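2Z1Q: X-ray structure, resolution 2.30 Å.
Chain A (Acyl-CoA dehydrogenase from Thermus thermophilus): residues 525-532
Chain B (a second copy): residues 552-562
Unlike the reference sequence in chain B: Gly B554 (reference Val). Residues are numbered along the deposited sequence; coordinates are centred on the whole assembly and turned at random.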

# COMPACT_ATOMS: atom_id res chain seq x y z
N ALA A 525 4.02 20.59 9.08
CA ALA A 525 3.75 21.81 9.84
C ALA A 525 3.20 22.90 8.93
O ALA A 525 2.26 23.60 9.29
CB ALA A 525 5.03 22.28 10.54
N LEU A 526 3.78 23.03 7.75
CA LEU A 526 3.32 24.04 6.82
C LEU A 526 1.96 23.69 6.21
O LEU A 526 1.33 24.55 5.59
CB LEU A 526 4.36 24.27 5.72
CG LEU A 526 5.72 24.78 6.21
CD1 LEU A 526 6.55 25.20 5.01
CD2 LEU A 526 5.54 25.95 7.17
N SER A 527 1.49 22.46 6.39
CA SER A 527 0.19 22.11 5.82
C SER A 527 -0.93 22.37 6.82
O SER A 527 -2.10 22.41 6.44
CB SER A 527 0.15 20.64 5.41
OG SER A 527 0.09 19.81 6.56
N VAL A 528 -0.57 22.54 8.08
CA VAL A 528 -1.58 22.78 9.11
C VAL A 528 -1.46 24.14 9.80
O VAL A 528 -2.43 24.65 10.34
CB VAL A 528 -1.55 21.66 10.16
CG1 VAL A 528 -2.45 22.00 11.31
CG2 VAL A 528 -2.01 20.35 9.53
N LEU A 529 -0.27 24.72 9.78
CA LEU A 529 -0.05 26.02 10.41
C LEU A 529 -0.97 27.11 9.85
O LEU A 529 -1.49 27.93 10.61
CB LEU A 529 1.41 26.45 10.27
CG LEU A 529 2.38 25.82 11.28
CD1 LEU A 529 3.80 26.26 10.98
CD2 LEU A 529 1.97 26.25 12.69
N PRO A 530 -1.18 27.14 8.53
CA PRO A 530 -2.06 28.16 7.95
C PRO A 530 -3.46 28.12 8.55
O PRO A 530 -4.22 29.08 8.45
CB PRO A 530 -2.05 27.81 6.47
CG PRO A 530 -0.67 27.28 6.27
CD PRO A 530 -0.51 26.37 7.46
N ARG A 531 -3.79 27.00 9.18
CA ARG A 531 -5.09 26.78 9.80
C ARG A 531 -5.11 27.32 11.23
O ARG A 531 -6.17 27.49 11.83
CB ARG A 531 -5.39 25.28 9.80
CG ARG A 531 -6.61 24.82 10.59
CD ARG A 531 -7.89 24.83 9.76
NE ARG A 531 -8.98 24.18 10.48
CZ ARG A 531 -10.22 24.03 10.01
NH1 ARG A 531 -10.53 24.47 8.80
NH2 ARG A 531 -11.14 23.43 10.75
N LEU A 532 -3.93 27.59 11.78
CA LEU A 532 -3.81 28.08 13.15
C LEU A 532 -3.49 29.56 13.27
O LEU A 532 -3.74 30.16 14.32
CB LEU A 532 -2.76 27.25 13.90
CG LEU A 532 -3.20 25.90 14.47
CD1 LEU A 532 -3.92 25.07 13.43
CD2 LEU A 532 -1.98 25.15 14.99
N GLU B 552 4.03 29.73 -0.99
CA GLU B 552 3.38 30.31 0.17
C GLU B 552 2.46 29.26 0.80
O GLU B 552 1.65 28.64 0.12
CB GLU B 552 2.58 31.56 -0.24
CG GLU B 552 3.46 32.77 -0.54
CD GLU B 552 4.33 33.15 0.65
OE1 GLU B 552 5.57 33.23 0.48
OE2 GLU B 552 3.79 33.37 1.75
N PRO B 553 2.60 29.04 2.12
CA PRO B 553 1.80 28.07 2.86
C PRO B 553 0.30 28.10 2.51
O PRO B 553 -0.34 29.14 2.58
CB PRO B 553 2.08 28.43 4.31
CG PRO B 553 3.53 28.88 4.26
CD PRO B 553 3.54 29.75 3.01
N GLY B 554 -0.24 26.95 2.12
CA GLY B 554 -1.66 26.85 1.79
C GLY B 554 -2.36 26.10 2.91
O GLY B 554 -1.74 25.30 3.59
N ASP B 555 -3.65 26.37 3.11
CA ASP B 555 -4.41 25.70 4.17
C ASP B 555 -5.00 24.41 3.63
O ASP B 555 -6.16 24.38 3.20
CB ASP B 555 -5.54 26.61 4.65
CG ASP B 555 -6.22 26.09 5.92
OD1 ASP B 555 -6.00 24.92 6.31
OD2 ASP B 555 -6.98 26.88 6.52
N LEU B 556 -4.20 23.34 3.64
CA LEU B 556 -4.65 22.05 3.13
C LEU B 556 -5.81 21.50 3.94
O LEU B 556 -6.68 20.81 3.42
CB LEU B 556 -3.47 21.05 3.13
CG LEU B 556 -2.25 21.41 2.27
CD1 LEU B 556 -1.25 20.26 2.29
CD2 LEU B 556 -2.68 21.69 0.84
N VAL B 557 -5.84 21.81 5.23
CA VAL B 557 -6.93 21.33 6.05
C VAL B 557 -8.23 21.86 5.48
O VAL B 557 -9.16 21.09 5.19
CB VAL B 557 -6.75 21.79 7.48
CG1 VAL B 557 -7.83 21.17 8.36
CG2 VAL B 557 -5.36 21.40 7.96
N ALA B 558 -8.30 23.18 5.30
CA ALA B 558 -9.49 23.83 4.76
C ALA B 558 -9.83 23.29 3.38
O ALA B 558 -10.96 22.89 3.13
CB ALA B 558 -9.29 25.35 4.69
N LEU B 559 -8.85 23.29 2.49
CA LEU B 559 -9.11 22.84 1.13
C LEU B 559 -9.55 21.38 1.03
O LEU B 559 -10.49 21.07 0.31
CB LEU B 559 -7.88 23.10 0.23
CG LEU B 559 -7.47 24.57 0.03
CD1 LEU B 559 -6.28 24.64 -0.92
CD2 LEU B 559 -8.62 25.36 -0.56
N ARG B 560 -8.88 20.48 1.75
CA ARG B 560 -9.28 19.09 1.69
C ARG B 560 -10.69 18.94 2.24
O ARG B 560 -11.51 18.24 1.66
CB ARG B 560 -8.31 18.21 2.49
CG ARG B 560 -6.94 18.03 1.84
CD ARG B 560 -6.31 16.77 2.40
NE ARG B 560 -4.94 16.54 1.95
CZ ARG B 560 -3.84 16.95 2.58
NH1 ARG B 560 -3.93 17.64 3.72
NH2 ARG B 560 -2.65 16.66 2.09
N ARG B 561 -10.99 19.62 3.34
CA ARG B 561 -12.33 19.53 3.91
C ARG B 561 -13.38 19.98 2.90
O ARG B 561 -14.48 19.42 2.84
CB ARG B 561 -12.46 20.36 5.18
CG ARG B 561 -11.79 19.73 6.38
CD ARG B 561 -12.30 20.36 7.66
NE ARG B 561 -11.74 19.72 8.85
CZ ARG B 561 -12.21 19.90 10.07
NH1 ARG B 561 -13.26 20.70 10.26
NH2 ARG B 561 -11.65 19.29 11.11
N GLN B 562 -13.04 21.00 2.11
CA GLN B 562 -13.94 21.53 1.09
C GLN B 562 -14.21 20.46 0.01
O GLN B 562 -15.35 20.29 -0.43
CB GLN B 562 -13.33 22.79 0.47
CG GLN B 562 -14.18 23.44 -0.62
CD GLN B 562 -13.59 24.75 -1.15
OE1 GLN B 562 -14.08 25.31 -2.12
NE2 GLN B 562 -12.53 25.25 -0.50
O HOH W 1 -3.60 24.43 7.40
O HOH W 2 -3.25 19.47 6.21
O HOH W 3 -9.40 27.26 7.74

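Contacts between protein chains are often pictured as networks of direct hydrogen bonds, yet many are held by packing, with water left to carry the polar traffic. The meeting of these two stretches of an acyl-CoA dehydrogenase from Thermus thermophilus is a compact example. No hydrogen bond passes directly from one stretch to the other, although together they bury 526 Å² of surface.

Arg A531 has the largest share, 101 Å². Its CA-to-CB bond points toward chain B, and its side chain, bent at chi2 (89°, p), passes Val B557 and Ala B558 and reaches Arg B561. The aliphatic root passes close to an acid, with CB of Arg A531 3.6 Å from OD1 of Asp B555. The other carboxylate oxygen is linked to the guanidinium through solvent: OD2 of Asp B555 accepts from water 3 at 2.7 Å, and this water takes a weak hydrogen bond from NH1 of Arg A531 at 3.2 Å. At its tip the group meets a like charge. NH2 of Arg A531 stands 3.5 Å from NH1 of Arg B561, over one face of the second guanidinium. Both atoms are donors, so this is proximity without a hydrogen bond; NE and NH2 of both arginines are hydrogen-bonded elsewhere in the structure.

Ser A527, with 63 Å² covered, combines the two modes of contact. CB of Ser A527 packs against the leucine side chain at 3.4 Å from CD1 of Leu B556, while its carbonyl oxygen receives two waters. Water 1 donates to O of Ser A527 and to OD1 of Asp B555, each at 2.7 Å, and so bridges the chains. The same carboxylate oxygen caps the helix that begins at Leu B556: OD1 of Asp B555, at the N-cap, accepts from N of Ala B558 at 3.1 Å in a nearly linear bond, satisfying an amide that has no carbonyl partner in the helix. Water 2 donates to O of Ser A527 at 3.2 Å and accepts a weak bond from NH1 of Arg B560, also at 3.2 Å.

Val B557, covered nearly as much at 62 Å², points its CA-to-CB bond toward chain A and joins these accounts. One face of the guanidinium lies against its methyl group, with NE of Arg A531 3.9 Å from CG1 of Val B557. A guanidinium is poorly solvated above and below its plane, so an apolar group can sit there without competing for the hydrogen bonds made in the plane. CG2 of Val B557 lies 3.7 Å from O of Ser A527 and 3.8 Å from CG2 of the buried Val A528.

Pro A530 adds apolar packing, with 61 Å² covered. CG of Pro A530 approaches CB of Pro B553 at 3.6 Å and lies 3.5 Å from O of Gly B554, so two rigid rings meet beside the backbone of Gly B554; CB of Pro A530 also comes 3.9 Å from CA of Asp B555. Gly B554 differs from the reference sequence; a CB there would point away from chain A, with room to spare.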